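Bottromycin amidohydrolase (Streptomyces purpureus, PDB 6I5S) probably hydrolyses an amide in a thiazoline-containing precursor at a zinc centre, acting as the gatekeeper enzyme of bottromycin biosynthesis. Local coordinates at residues R342-G346 / K379-A383. Numbering follows the deposited sequence.
Sequences RLLVG and KAATA
Arg342-Gly346 runs extended throughout, strand 342-343 and the loop after it lying between strands 268-270 and 84-95, and Lys379-Ala383 is the C-terminal end of helix 374-381 with the turn into helix 383-388, where Thr382 leaves helical geometry (phi/psi -134/-93). CA atoms pair Leu344 with Ala380 (4.5 Å) and Val345 with Ala381 (5.4 Å). Apolar packing centres on Ala380, whose CB points at the strand, 4.4 Å from Leu343 CB, 3.8 Å from Val345 CG2 and in tight van der Waals contact with Leu343 O (3.2 Å). Val345, with chi1 t, also brings CG2 to 4.1 Å from Ala381 CB. Leu344 CB points away, its side chain packing on Phe268, Cys270, Ala385 and Val388. Leu343 O and Ala380 CA (3.4 Å) make a weak CA-H...O contact. Water 1 accepts from Val345 N (2.8 Å) and can donate to Ala380 O (2.8 Å). Arg342 forms salt bridges with Asp384 and Asp387 of helix 383-388. The arrangement is consistent with the last strand of an amidohydrolase TIM-type barrel leading to zinc ligand Asp348; Leu344's side chain, about 13 Å from a zinc ion, is outside the metal site. Small alanines permit close backbone approach, and a water can bridge Val345 N and Ala380 O, 3.8 Å apart without a direct hydrogen bond.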
ATOM      1  N   ARG A 342      14.552  -3.638  -5.206  1.00 28.39           N
ATOM      2  CA  ARG A 342      13.930  -2.356  -4.893  1.00 31.16           C
ATOM      3  C   ARG A 342      12.670  -2.685  -4.116  1.00 26.59           C
ATOM      4  O   ARG A 342      11.618  -3.002  -4.674  1.00 29.06           O
ATOM      5  CB  ARG A 342      13.683  -1.527  -6.184  1.00 29.76           C
ATOM      6  CG  ARG A 342      14.993  -1.188  -6.916  1.00 31.51           C
ATOM      7  CD  ARG A 342      14.772  -0.475  -8.252  1.00 36.82           C
ATOM      8  NE  ARG A 342      14.430   0.913  -7.958  1.00 38.90           N
ATOM      9  CZ  ARG A 342      14.209   1.839  -8.887  1.00 41.60           C
ATOM     10  NH1 ARG A 342      14.322   1.535 -10.177  1.00 34.97           N
ATOM     11  NH2 ARG A 342      13.878   3.063  -8.529  1.00 36.44           N
ATOM     12  N   LEU A 343      12.754  -2.544  -2.812  1.00 27.99           N
ATOM     13  CA  LEU A 343      11.625  -2.922  -1.977  1.00 24.47           C
ATOM     14  C   LEU A 343      10.517  -1.866  -2.009  1.00 26.05           C
ATOM     15  O   LEU A 343      10.758  -0.686  -2.247  1.00 28.34           O
ATOM     16  CB  LEU A 343      12.059  -3.127  -0.545  1.00 25.77           C
ATOM     17  CG  LEU A 343      12.877  -4.377  -0.284  1.00 28.05           C
ATOM     18  CD1 LEU A 343      13.334  -4.342   1.217  1.00 35.57           C
ATOM     19  CD2 LEU A 343      12.127  -5.606  -0.542  1.00 34.16           C
ATOM     20  N   LEU A 344       9.299  -2.334  -1.765  1.00 24.84           N
ATOM     21  CA  LEU A 344       8.091  -1.504  -1.691  1.00 26.36           C
ATOM     22  C   LEU A 344       7.366  -1.847  -0.401  1.00 26.53           C
ATOM     23  O   LEU A 344       7.506  -2.946   0.163  1.00 26.50           O
ATOM     24  CB  LEU A 344       7.147  -1.770  -2.912  1.00 27.38           C
ATOM     25  CG  LEU A 344       7.779  -1.562  -4.282  1.00 28.53           C
ATOM     26  CD1 LEU A 344       6.856  -2.150  -5.377  1.00 26.39           C
ATOM     27  CD2 LEU A 344       7.955  -0.045  -4.504  1.00 28.55           C
ATOM     28  N   VAL A 345       6.559  -0.903   0.062  1.00 24.54           N
ATOM     29  CA  VAL A 345       5.799  -1.048   1.295  1.00 22.95           C
ATOM     30  C   VAL A 345       4.345  -1.245   0.921  1.00 26.89           C
ATOM     31  O   VAL A 345       3.665  -0.272   0.553  1.00 27.32           O
ATOM     32  CB  VAL A 345       5.962   0.165   2.209  1.00 23.73           C
ATOM     33  CG1 VAL A 345       5.241  -0.084   3.455  1.00 26.12           C
ATOM     34  CG2 VAL A 345       7.411   0.504   2.463  1.00 24.95           C
ATOM     35  N   GLY A 346       3.864  -2.487   0.976  1.00 23.61           N
ATOM     36  CA  GLY A 346       2.476  -2.771   0.691  1.00 24.93           C
ATOM     37  C   GLY A 346       1.914  -3.651   1.788  1.00 25.01           C
ATOM     38  O   GLY A 346       2.655  -4.328   2.500  1.00 25.91           O
ATOM     39  N   LYS A 379      12.651   5.361   1.287  1.00 28.93           N
ATOM     40  CA  LYS A 379      12.724   5.215  -0.163  1.00 27.99           C
ATOM     41  C   LYS A 379      11.694   4.212  -0.678  1.00 32.00           C
ATOM     42  O   LYS A 379      11.040   4.452  -1.686  1.00 29.48           O
ATOM     43  CB  LYS A 379      14.140   4.804  -0.584  1.00 31.18           C
ATOM     44  CG  LYS A 379      14.346   4.741  -2.060  1.00 36.41           C
ATOM     45  CD  LYS A 379      15.795   4.382  -2.454  1.00 40.28           C
ATOM     46  CE  LYS A 379      15.994   4.599  -3.970  1.00 50.01           C
ATOM     47  NZ  LYS A 379      17.360   4.252  -4.433  1.00 57.37           N
ATOM     48  N   ALA A 380      11.560   3.069  -0.013  1.00 29.12           N
ATOM     49  CA  ALA A 380      10.539   2.090  -0.373  1.00 24.54           C
ATOM     50  C   ALA A 380       9.113   2.640  -0.262  1.00 26.18           C
ATOM     51  O   ALA A 380       8.244   2.282  -1.064  1.00 27.31           O
ATOM     52  CB  ALA A 380      10.660   0.878   0.537  1.00 26.97           C
ATOM     53  N   ALA A 381       8.867   3.530   0.704  1.00 27.29           N
ATOM     54  CA  ALA A 381       7.542   4.069   0.971  1.00 30.45           C
ATOM     55  C   ALA A 381       7.183   5.142  -0.032  1.00 26.12           C
ATOM     56  O   ALA A 381       6.001   5.463  -0.213  1.00 28.76           O
ATOM     57  CB  ALA A 381       7.501   4.652   2.412  1.00 26.96           C
ATOM     58  N   THR A 382       8.183   5.695  -0.720  1.00 27.37           N
ATOM     59  CA  THR A 382       7.955   6.873  -1.531  1.00 26.57           C
ATOM     60  C   THR A 382       8.590   6.771  -2.916  1.00 28.32           C
ATOM     61  O   THR A 382       7.912   6.357  -3.866  1.00 27.00           O
ATOM     62  CB  THR A 382       8.440   8.157  -0.803  1.00 30.07           C
ATOM     63  OG1 THR A 382       9.849   8.112  -0.491  1.00 27.42           O
ATOM     64  CG2 THR A 382       7.668   8.382   0.478  1.00 28.87           C
ATOM     65  N   ALA A 383       9.824   7.264  -3.071  1.00 29.40           N
ATOM     66  CA  ALA A 383      10.473   7.369  -4.381  1.00 32.68           C
ATOM     67  C   ALA A 383      10.402   6.081  -5.217  1.00 29.47           C
ATOM     68  O   ALA A 383      10.155   6.133  -6.414  1.00 33.10           O
ATOM     69  CB  ALA A 383      11.935   7.772  -4.184  1.00 36.98           C
TER
HETATM   70  O   HOH W   1       5.633   1.434  -1.277  1.00 24.92           O